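Local structure of ABC-type transport auxiliary lipoprotein component domain-containing protein (Xanthomonas campestris pv. campestris, 2IQI) at residues 33-37 and 73-78; 99-105 and 127-133. The protein is of unknown function but probably serves as an auxiliary lipoprotein component of an ABC-type transport system. One frame throughout, in Å; residues are numbered along the deposited sequence.

Overall arrangement
Contact 1 packs helix 69-82 against the end of strand 31-34 and the residues that follow it; contact 2 is the antiparallel pairing of strands 101-110 and 121-132. Their centres lie about 11 Å apart, and strands 31-34 and 101-110 are parallel neighbours in one mixed sheet, so the two contacts adjoin directly. Two probable backbone hydrogen bonds join them, Leu-33 O to Leu-103 N at 2.8 Å and Leu-33 N to Tyr-101 O at 2.9 Å. On the helix-covered face Leu-73 CD2 meets Ile-105 CG2 at 3.7 Å. Contact 1 is the more central, about 8 Å from the centre of the chain, against about 14 Å for contact 2.

Contact 1: 33-37 and 73-78; sequences LVAKP and LEDSVV
Val-34 rests on Val-77 and Val-78, while Pro-37 lies against Leu-73 and Glu-74, one turn earlier in the helix. Both methyls of Val-34 touch Val-78 CG2, which comes 3.7 Å from Val-34 CB. Of the two, CG1 alone, anti to the backbone N (chi1 176°), also meets Val-77 CG1 at 4.0 Å. Short, beta-branched valines suit this place because they fill the space between strand and helix without a long chain to fold away.

At the other end the pyrrolidine ring of Pro-37 is the apolar surface. Its CD lies 3.7 Å from Glu-74 CB, the two side chains meeting at about a right angle, and its CG reaches Leu-73 CD2 at 4.0 Å. Proline offers a compact, rigid hydrocarbon surface here, just beyond the end of the strand.

Between these patches, Glu-74 points toward the 33-37 backbone. With CG anti to the backbone N (chi1 -162°) and the chain extended beyond it, the aliphatic part runs past Pro-37 and the carboxylate arrives beside Lys-36, whose CG is 3.8 Å from Glu-74 OE1. This is contact with the lysine's methylene, not a salt bridge: Lys-36 NZ stays 6.1 Å from Glu-74 OE1. A water donates to Val-34 O at 2.6 Å and, weakly, to Glu-74 OE2, a loose water bridge between the strand's last carbonyl and the helix. OE2 also has a long, weak ion pair with Arg-92, which would probably favour the charged carboxylate.

Helix 69-82 thus lies on one face of the mixed sheet, where strand 31-34 runs between strands 89-91 and 101-110; Leu-73 continues onto Ile-105 and Val-107, and Val-77 touches both Leu-103 and Leu-173 of the long helix 155-185.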
loop_
_atom_site.group_PDB
_atom_site.type_symbol
_atom_site.label_atom_id
_atom_site.label_comp_id
_atom_site.label_asym_id
_atom_site.label_seq_id
_atom_site.Cartn_x
_atom_site.Cartn_y
_atom_site.Cartn_z
ATOM N N LEU A 33 -7.247 -2.047 13.881
ATOM C CA LEU A 33 -7.587 -0.729 13.412
ATOM C C LEU A 33 -6.550 -0.333 12.348
ATOM O O LEU A 33 -5.348 -0.289 12.657
ATOM C CB LEU A 33 -7.626 0.299 14.564
ATOM C CG LEU A 33 -7.591 1.743 14.030
ATOM C CD1 LEU A 33 -8.909 2.066 13.392
ATOM C CD2 LEU A 33 -7.208 2.811 15.062
ATOM N N VAL A 34 -7.003 -0.050 11.120
ATOM C CA VAL A 34 -6.116 0.418 10.084
ATOM C C VAL A 34 -6.169 1.945 10.089
ATOM O O VAL A 34 -7.187 2.529 9.747
ATOM C CB VAL A 34 -6.515 -0.159 8.691
ATOM C CG1 VAL A 34 -5.628 0.411 7.577
ATOM C CG2 VAL A 34 -6.468 -1.666 8.693
ATOM N N ALA A 35 -5.079 2.596 10.465
ATOM C CA ALA A 35 -5.009 4.053 10.418
ATOM C C ALA A 35 -5.034 4.662 8.988
ATOM O O ALA A 35 -4.861 3.949 7.981
ATOM C CB ALA A 35 -3.787 4.530 11.178
ATOM N N LYS A 36 -5.258 5.975 8.901
ATOM C CA LYS A 36 -5.031 6.693 7.650
ATOM C C LYS A 36 -3.536 6.674 7.398
ATOM O O LYS A 36 -2.769 7.035 8.280
ATOM C CB LYS A 36 -5.517 8.158 7.707
ATOM C CG LYS A 36 -6.981 8.338 7.349
ATOM C CD LYS A 36 -7.289 9.720 6.705
ATOM C CE LYS A 36 -8.866 10.006 6.634
ATOM N NZ LYS A 36 -9.302 11.470 6.982
ATOM N N PRO A 37 -3.112 6.242 6.193
ATOM C CA PRO A 37 -1.704 6.364 5.798
ATOM C C PRO A 37 -1.296 7.809 5.792
ATOM O O PRO A 37 -2.125 8.691 5.529
ATOM C CB PRO A 37 -1.693 5.820 4.381
ATOM C CG PRO A 37 -2.880 4.886 4.350
ATOM C CD PRO A 37 -3.913 5.601 5.137
ATOM N N LEU A 73 -4.506 3.059 -1.112
ATOM C CA LEU A 73 -3.757 2.222 -0.213
ATOM C C LEU A 73 -4.543 1.849 1.063
ATOM O O LEU A 73 -4.611 0.686 1.461
ATOM C CB LEU A 73 -2.390 2.815 0.100
ATOM C CG LEU A 73 -1.609 1.758 0.890
ATOM C CD1 LEU A 73 -0.796 0.870 -0.035
ATOM C CD2 LEU A 73 -0.761 2.411 1.990
ATOM N N GLU A 74 -5.152 2.837 1.687
ATOM C CA GLU A 74 -6.106 2.561 2.755
ATOM C C GLU A 74 -7.268 1.614 2.337
ATOM O O GLU A 74 -7.646 0.723 3.077
ATOM C CB GLU A 74 -6.615 3.872 3.311
ATOM C CG GLU A 74 -7.247 3.769 4.661
ATOM C CD GLU A 74 -8.171 4.946 4.949
ATOM O OE1 GLU A 74 -7.895 6.066 4.425
ATOM O OE2 GLU A 74 -9.179 4.742 5.696
ATOM N N ASP A 75 -7.825 1.769 1.158
ATOM C CA ASP A 75 -8.871 0.834 0.768
ATOM C C ASP A 75 -8.346 -0.554 0.399
ATOM O O ASP A 75 -9.059 -1.527 0.590
ATOM C CB ASP A 75 -9.765 1.379 -0.378
ATOM C CG ASP A 75 -10.593 2.584 0.037
ATOM O OD1 ASP A 75 -10.407 3.059 1.190
ATOM O OD2 ASP A 75 -11.426 3.061 -0.786
ATOM N N SER A 76 -7.138 -0.665 -0.143
ATOM C CA SER A 76 -6.674 -1.977 -0.558
ATOM C C SER A 76 -6.441 -2.820 0.636
ATOM O O SER A 76 -6.782 -4.013 0.646
ATOM C CB SER A 76 -5.359 -1.883 -1.319
ATOM O OG SER A 76 -5.633 -1.278 -2.553
ATOM N N VAL A 77 -5.829 -2.178 1.629
ATOM C CA VAL A 77 -5.355 -2.840 2.821
ATOM C C VAL A 77 -6.544 -3.401 3.606
ATOM O O VAL A 77 -6.591 -4.612 3.905
ATOM C CB VAL A 77 -4.455 -1.913 3.672
ATOM C CG1 VAL A 77 -4.294 -2.464 5.065
ATOM C CG2 VAL A 77 -3.097 -1.788 3.023
ATOM N N VAL A 78 -7.511 -2.522 3.889
ATOM C CA VAL A 78 -8.708 -2.872 4.628
ATOM C C VAL A 78 -9.546 -3.883 3.852
ATOM O O VAL A 78 -9.984 -4.875 4.414
ATOM C CB VAL A 78 -9.546 -1.637 4.916
ATOM C CG1 VAL A 78 -10.947 -2.050 5.295
ATOM C CG2 VAL A 78 -8.927 -0.840 6.011
HETATM O O HOH W 1 -8.477 4.675 8.970
#

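Contact 2: 99-105 and 127-133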
loop_
_atom_site.group_PDB
_atom_site.type_symbol
_atom_site.label_atom_id
_atom_site.label_comp_id
_atom_site.label_asym_id
_atom_site.label_seq_id
_atom_site.Cartn_x
_atom_site.Cartn_y
_atom_site.Cartn_z
ATOM N N SER A 99 -10.572 -2.127 19.748
ATOM C CA SER A 99 -9.397 -2.629 18.993
ATOM C C SER A 99 -8.094 -2.991 19.797
ATOM O O SER A 99 -7.606 -2.195 20.618
ATOM C CB SER A 99 -9.036 -1.667 17.842
ATOM O OG SER A 99 -8.156 -0.631 18.292
ATOM N N ASP A 100 -7.527 -4.174 19.505
ATOM C CA ASP A 100 -6.240 -4.643 20.070
ATOM C C ASP A 100 -4.969 -4.067 19.406
ATOM O O ASP A 100 -4.074 -3.575 20.082
ATOM C CB ASP A 100 -6.178 -6.162 20.014
ATOM C CG ASP A 100 -7.404 -6.825 20.610
ATOM O OD1 ASP A 100 -7.451 -6.954 21.845
ATOM O OD2 ASP A 100 -8.304 -7.241 19.848
ATOM N N TYR A 101 -4.881 -4.130 18.080
ATOM C CA TYR A 101 -3.705 -3.591 17.347
ATOM C C TYR A 101 -4.081 -2.468 16.413
ATOM O O TYR A 101 -5.221 -2.409 15.953
ATOM C CB TYR A 101 -2.989 -4.688 16.556
ATOM C CG TYR A 101 -2.393 -5.739 17.451
ATOM C CD1 TYR A 101 -1.119 -5.570 18.007
ATOM C CD2 TYR A 101 -3.116 -6.896 17.780
ATOM C CE1 TYR A 101 -0.562 -6.539 18.862
ATOM C CE2 TYR A 101 -2.572 -7.868 18.631
ATOM C CZ TYR A 101 -1.300 -7.674 19.162
ATOM O OH TYR A 101 -0.765 -8.619 19.970
ATOM N N LYS A 102 -3.108 -1.603 16.121
ATOM C CA LYS A 102 -3.272 -0.507 15.166
ATOM C C LYS A 102 -2.184 -0.614 14.095
ATOM O O LYS A 102 -0.996 -0.656 14.421
ATOM C CB LYS A 102 -3.199 0.844 15.893
ATOM C CG LYS A 102 -3.142 2.088 14.981
ATOM C CD LYS A 102 -2.383 3.268 15.657
ATOM C CE LYS A 102 -3.074 4.626 15.347
ATOM N NZ LYS A 102 -2.306 5.839 15.814
ATOM N N LEU A 103 -2.603 -0.671 12.821
ATOM C CA LEU A 103 -1.675 -0.678 11.662
ATOM C C LEU A 103 -1.517 0.714 11.101
ATOM O O LEU A 103 -2.465 1.261 10.502
ATOM C CB LEU A 103 -2.175 -1.597 10.558
ATOM C CG LEU A 103 -1.391 -1.626 9.253
ATOM C CD1 LEU A 103 0.023 -2.091 9.439
ATOM C CD2 LEU A 103 -2.103 -2.525 8.275
ATOM N N ALA A 104 -0.321 1.277 11.288
ATOM C CA ALA A 104 -0.010 2.606 10.761
ATOM C C ALA A 104 1.018 2.593 9.599
ATOM O O ALA A 104 2.153 2.128 9.748
ATOM C CB ALA A 104 0.467 3.508 11.886
ATOM N N ILE A 105 0.616 3.140 8.458
ATOM C CA ILE A 105 1.442 3.156 7.267
ATOM C C ILE A 105 1.916 4.562 6.932
ATOM O O ILE A 105 1.146 5.480 6.890
ATOM C CB ILE A 105 0.681 2.557 6.074
ATOM C CG1 ILE A 105 0.252 1.126 6.370
ATOM C CG2 ILE A 105 1.566 2.476 4.864
ATOM C CD1 ILE A 105 -0.834 0.629 5.421
ATOM N N ASN A 127 6.348 2.380 4.990
ATOM C CA ASN A 127 6.727 1.793 6.268
ATOM C C ASN A 127 5.503 1.554 7.145
ATOM O O ASN A 127 4.710 2.472 7.390
ATOM C CB ASN A 127 7.701 2.721 6.974
ATOM C CG ASN A 127 8.135 2.207 8.324
ATOM O OD1 ASN A 127 7.555 2.586 9.358
ATOM N ND2 ASN A 127 9.169 1.350 8.342
ATOM N N ALA A 128 5.335 0.323 7.610
ATOM C CA ALA A 128 4.235 -0.015 8.506
ATOM C C ALA A 128 4.736 -0.202 9.912
ATOM O O ALA A 128 5.747 -0.853 10.144
ATOM C CB ALA A 128 3.550 -1.302 8.055
ATOM N N LYS A 129 4.022 0.371 10.857
ATOM C CA LYS A 129 4.236 0.035 12.234
ATOM C C LYS A 129 2.988 -0.685 12.658
ATOM O O LYS A 129 1.869 -0.287 12.260
ATOM C CB LYS A 129 4.352 1.305 13.046
ATOM C CG LYS A 129 5.571 2.110 12.757
ATOM C CD LYS A 129 5.620 3.272 13.680
ATOM C CE LYS A 129 7.043 3.728 13.732
ATOM N NZ LYS A 129 7.609 4.209 12.438
ATOM N N LEU A 130 3.160 -1.732 13.449
ATOM C CA LEU A 130 2.070 -2.340 14.158
ATOM C C LEU A 130 2.235 -1.988 15.634
ATOM O O LEU A 130 3.272 -2.249 16.241
ATOM C CB LEU A 130 2.092 -3.847 13.949
ATOM C CG LEU A 130 0.912 -4.574 14.583
ATOM C CD1 LEU A 130 -0.407 -4.138 13.881
ATOM C CD2 LEU A 130 1.083 -6.061 14.538
ATOM N N LEU A 131 1.224 -1.359 16.202
ATOM C CA LEU A 131 1.223 -0.936 17.607
ATOM C C LEU A 131 0.197 -1.729 18.383
ATOM O O LEU A 131 -0.834 -2.144 17.838
ATOM C CB LEU A 131 0.875 0.539 17.716
ATOM C CG LEU A 131 1.939 1.483 17.164
ATOM C CD1 LEU A 131 1.397 2.896 16.968
ATOM C CD2 LEU A 131 3.149 1.512 18.137
ATOM N N HIS A 132 0.496 -1.957 19.659
ATOM C CA HIS A 132 -0.424 -2.609 20.574
ATOM C C HIS A 132 -1.181 -1.459 21.230
ATOM O O HIS A 132 -0.567 -0.641 21.930
ATOM C CB HIS A 132 0.370 -3.455 21.585
ATOM C CG HIS A 132 -0.485 -4.343 22.442
ATOM N ND1 HIS A 132 -0.575 -4.200 23.809
ATOM C CD2 HIS A 132 -1.298 -5.376 22.124
ATOM C CE1 HIS A 132 -1.400 -5.106 24.295
ATOM N NE2 HIS A 132 -1.852 -5.832 23.293
ATOM N N SER A 133 -2.488 -1.348 20.970
ATOM C CA SER A 133 -3.231 -0.100 21.303
ATOM C C SER A 133 -3.108 0.343 22.770
ATOM O O SER A 133 -2.985 1.541 23.059
ATOM C CB SER A 133 -4.705 -0.188 20.898
ATOM O OG SER A 133 -4.854 -0.738 19.592
#
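The rings of Tyr-101 and His-132 meet obliquely, with centroids 5.2 Å apart and planes at 59°. His-132 CD2 lies 3.5 Å from Tyr-101 CE1, which comes to the edge of the imidazole near its plane. Leu-131 O sits at the edge of the phenol ring, and Leu-130 CG approaches that ring obliquely, while Trp-30 makes an edge-to-face pair with it. Tyrosine suits this spot by joining an apolar ring to a hydroxyl that bonds Asp-184; His-132 ND1 is held by Asp-135.

Strands 101-105 and 127-132 form an antiparallel pair within the mixed sheet. Lys-102 with Leu-131 and Ala-104 with Lys-129 are its hydrogen-bonded pairs, each with two N-H...O bonds, such as Lys-129 N to Ala-104 O at 2.8 Å; the straightest, Leu-131 N to Lys-102 O, has an angle of 173° at the hydrogen. Past the strand ends Ser-133 N donates to Asp-100 O at 2.9 Å.

Side chains alternate. The face toward helices 69-82 and 155-185 is hydrocarbon along Leu-103, Ile-105, Ala-128 and Leu-130, with the polar-tipped rings of Tyr-101 and His-132 at one end. Leu-130 swings its CG over beside its own carbonyl carbon (chi1 -176°), which puts CD1 3.8 Å from Tyr-101 CB. Leu-103 CD1 meets the small Ala-128 CB at 3.9 Å, and Ala-128 also packs on Leu-173 and Trp-176. On the other face Lys-102 and Leu-131 lie side by side, CD to CD1 4.0 Å, the lysine's amine leading away from the strand pair.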